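Local coordinates for protein restriction endonuclease (Mycobacterium sp., PDB 4F0Q) that cleaves DNA in a cytosine-methylation-dependent manner, acting as a tetramer whose chains each carry a probable DNA-recognition domain and a PD-(D/E)XK-type nuclease domain, at residues A[80-85]-A[135-140]. Numbering follows the deposited sequence.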
ATOM      1  N   SER A  80      19.147  11.686 -40.623  1.00 32.01           N
ATOM      2  CA  SER A  80      20.051  10.635 -40.177  1.00 31.90           C
ATOM      3  C   SER A  80      19.498   9.974 -38.919  1.00 28.13           C
ATOM      4  O   SER A  80      18.786  10.609 -38.140  1.00 30.01           O
ATOM      5  CB  SER A  80      21.442  11.213 -39.909  1.00 33.59           C
ATOM      6  OG  SER A  80      22.371  10.186 -39.611  1.00 37.35           O
ATOM      7  N   ARG A  81      19.821   8.700 -38.722  1.00 29.21           N
ATOM      8  CA  ARG A  81      19.281   7.954 -37.589  1.00 24.86           C
ATOM      9  C   ARG A  81      20.160   6.776 -37.173  1.00 19.99           C
ATOM     10  O   ARG A  81      20.823   6.153 -38.002  1.00 17.16           O
ATOM     11  CB  ARG A  81      17.872   7.447 -37.911  1.00 19.81           C
ATOM     12  CG  ARG A  81      17.840   6.361 -38.977  1.00 19.10           C
ATOM     13  CD  ARG A  81      16.445   5.792 -39.162  1.00 17.59           C
ATOM     14  NE  ARG A  81      16.429   4.709 -40.140  1.00 19.49           N
ATOM     15  CZ  ARG A  81      16.289   4.888 -41.450  1.00 20.29           C
ATOM     16  NH1 ARG A  81      16.153   6.112 -41.943  1.00 20.71           N
ATOM     17  NH2 ARG A  81      16.286   3.844 -42.267  1.00 19.60           N
ATOM     18  N   ARG A  82      20.153   6.478 -35.878  1.00 21.92           N
ATOM     19  CA  ARG A  82      20.824   5.295 -35.358  1.00 21.98           C
ATOM     20  C   ARG A  82      19.865   4.110 -35.440  1.00 18.52           C
ATOM     21  O   ARG A  82      18.783   4.136 -34.852  1.00 15.11           O
ATOM     22  CB  ARG A  82      21.265   5.521 -33.912  1.00 22.53           C
ATOM     23  CG  ARG A  82      22.255   4.492 -33.392  1.00 22.23           C
ATOM     24  CD  ARG A  82      23.659   4.759 -33.914  1.00 29.01           C
ATOM     25  NE  ARG A  82      24.149   6.074 -33.506  1.00 27.48           N
ATOM     26  CZ  ARG A  82      25.391   6.503 -33.704  1.00 30.20           C
ATOM     27  NH1 ARG A  82      26.277   5.720 -34.303  1.00 36.42           N
ATOM     28  NH2 ARG A  82      25.749   7.715 -33.300  1.00 27.42           N
ATOM     29  N   ALA A  83      20.264   3.078 -36.177  1.00 22.09           N
ATOM     30  CA  ALA A  83      19.406   1.923 -36.427  1.00 14.04           C
ATOM     31  C   ALA A  83      19.003   1.194 -35.147  1.00 14.50           C
ATOM     32  O   ALA A  83      17.818   0.977 -34.895  1.00 14.55           O
ATOM     33  CB  ALA A  83      20.084   0.962 -37.391  1.00 16.17           C
ATOM     34  N   LEU A  84      19.992   0.817 -34.346  1.00 16.03           N
ATOM     35  CA  LEU A  84      19.733   0.097 -33.104  1.00 14.68           C
ATOM     36  C   LEU A  84      20.954   0.105 -32.196  1.00 15.27           C
ATOM     37  O   LEU A  84      22.044   0.505 -32.603  1.00 19.72           O
ATOM     38  CB  LEU A  84      19.322  -1.352 -33.389  1.00 15.98           C
ATOM     39  CG  LEU A  84      20.430  -2.381 -33.647  1.00 17.58           C
ATOM     40  CD1 LEU A  84      19.854  -3.788 -33.640  1.00 18.67           C
ATOM     41  CD2 LEU A  84      21.158  -2.116 -34.957  1.00 21.95           C
ATOM     42  N   ILE A  85      20.758  -0.339 -30.959  1.00 18.68           N
ATOM     43  CA  ILE A  85      21.861  -0.559 -30.036  1.00 15.87           C
ATOM     44  C   ILE A  85      21.845  -2.004 -29.552  1.00 16.76           C
ATOM     45  O   ILE A  85      20.894  -2.442 -28.904  1.00 22.06           O
ATOM     46  CB  ILE A  85      21.809   0.398 -28.833  1.00 16.21           C
ATOM     47  CG1 ILE A  85      22.061   1.837 -29.287  1.00 16.81           C
ATOM     48  CG2 ILE A  85      22.835  -0.007 -27.786  1.00 17.63           C
ATOM     49  CD1 ILE A  85      22.092   2.835 -28.155  1.00 13.31           C
ATOM     50  N   LEU A 135      24.437   5.421 -25.000  1.00 16.90           N
ATOM     51  CA  LEU A 135      23.275   5.270 -24.130  1.00 16.43           C
ATOM     52  C   LEU A 135      22.598   6.605 -23.835  1.00 14.28           C
ATOM     53  O   LEU A 135      21.379   6.669 -23.708  1.00 13.38           O
ATOM     54  CB  LEU A 135      23.660   4.570 -22.824  1.00 17.98           C
ATOM     55  CG  LEU A 135      24.091   3.105 -22.920  1.00 14.21           C
ATOM     56  CD1 LEU A 135      24.311   2.523 -21.531  1.00 16.28           C
ATOM     57  CD2 LEU A 135      23.070   2.287 -23.693  1.00 12.19           C
ATOM     58  N   LEU A 136      23.392   7.666 -23.716  1.00 14.81           N
ATOM     59  CA  LEU A 136      22.849   9.005 -23.498  1.00 13.86           C
ATOM     60  C   LEU A 136      22.193   9.534 -24.770  1.00 14.36           C
ATOM     61  O   LEU A 136      21.077  10.072 -24.736  1.00 18.94           O
ATOM     62  CB  LEU A 136      23.947   9.962 -23.027  1.00 14.01           C
ATOM     63  CG  LEU A 136      24.428   9.792 -21.583  1.00 13.38           C
ATOM     64  CD1 LEU A 136      25.686  10.609 -21.330  1.00 14.81           C
ATOM     65  CD2 LEU A 136      23.332  10.188 -20.607  1.00 16.83           C
ATOM     66  N   GLU A 137      22.892   9.370 -25.892  1.00 15.96           N
ATOM     67  CA  GLU A 137      22.370   9.779 -27.192  1.00 15.88           C
ATOM     68  C   GLU A 137      21.068   9.054 -27.518  1.00 16.48           C
ATOM     69  O   GLU A 137      20.186   9.607 -28.173  1.00 14.85           O
ATOM     70  CB  GLU A 137      23.405   9.538 -28.292  1.00 14.70           C
ATOM     71  CG  GLU A 137      24.568  10.518 -28.272  1.00 16.73           C
ATOM     72  CD  GLU A 137      25.633  10.186 -29.298  1.00 19.92           C
ATOM     73  OE1 GLU A 137      25.655   9.035 -29.784  1.00 20.63           O
ATOM     74  OE2 GLU A 137      26.448  11.076 -29.621  1.00 26.30           O
ATOM     75  N   ALA A 138      20.953   7.814 -27.050  1.00 15.05           N
ATOM     76  CA  ALA A 138      19.717   7.057 -27.203  1.00 14.83           C
ATOM     77  C   ALA A 138      18.661   7.550 -26.221  1.00 13.15           C
ATOM     78  O   ALA A 138      17.484   7.642 -26.560  1.00 14.36           O
ATOM     79  CB  ALA A 138      19.973   5.575 -27.004  1.00 13.39           C
ATOM     80  N   ALA A 139      19.095   7.872 -25.005  1.00 13.23           N
ATOM     81  CA  ALA A 139      18.197   8.331 -23.950  1.00 12.68           C
ATOM     82  C   ALA A 139      17.497   9.621 -24.353  1.00 14.37           C
ATOM     83  O   ALA A 139      16.350   9.860 -23.976  1.00 14.06           O
ATOM     84  CB  ALA A 139      18.958   8.527 -22.650  1.00 12.18           C
ATOM     85  N   ARG A 140      18.201  10.448 -25.120  1.00 13.74           N
ATOM     86  CA  ARG A 140      17.618  11.673 -25.658  1.00 12.29           C
ATOM     87  C   ARG A 140      16.379  11.386 -26.512  1.00 14.02           C
ATOM     88  O   ARG A 140      15.422  12.161 -26.514  1.00 11.85           O
ATOM     89  CB  ARG A 140      18.666  12.436 -26.475  1.00 13.84           C
ATOM     90  CG  ARG A 140      18.120  13.591 -27.300  1.00 13.63           C
ATOM     91  CD  ARG A 140      17.491  14.669 -26.431  1.00 14.35           C
ATOM     92  NE  ARG A 140      16.941  15.750 -27.244  1.00 15.72           N
ATOM     93  CZ  ARG A 140      15.699  15.775 -27.714  1.00 11.46           C
ATOM     94  NH1 ARG A 140      14.863  14.781 -27.447  1.00 16.06           N
ATOM     95  NH2 ARG A 140      15.289  16.798 -28.450  1.00 10.19           N
TER
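The CA atoms of I85 and A138 are the nearest pair across the two segments, 8.4 Å apart where the irregular chain entering strand 85-89 passes helix 130-142, so side chains must bridge the gap. I85 does so with its CD1, which reaches the CB of A138 at 3.7 Å. Its CG1 lies opposite the carbonyl carbon and its chi2 is extended (-177°), which sends the delta methyl out at the helix. The long branch of isoleucine suits this span, while the single methyl of A138 keeps the helix surface low; that alanine also touches I184 of strand 175-193. The end of L135 lies nearer than its base, without close contact, and both it and I85 pack on I68 of strand 67-69.

Beside this apolar contact, at the partly exposed margin, R82 and E137 meet as opposite charges. R82 folds at chi2 and chi3, and its NH2 lies 3.8 Å from OE1 of E137. Long, flexible chains suit both places, since they span the gap where charge need not be fully buried. The two flat groups are inclined by only 22°, yet OE1 sits off the guanidinium plane, so none of the arginine's N-H groups is aimed at it: a long salt bridge, held by charge alone. R227 hydrogen-bonds to the carbonyl oxygens of R82 and A83, tying down the backbone that carries the arginine, and E137 also packs on L125 of a second subunit.

Within the putative DNA-recognition region, helix and strand entry are thus joined by a small buried methyl contact, beside an ion pair whose attraction is probably modest and tolerant of side-chain movement.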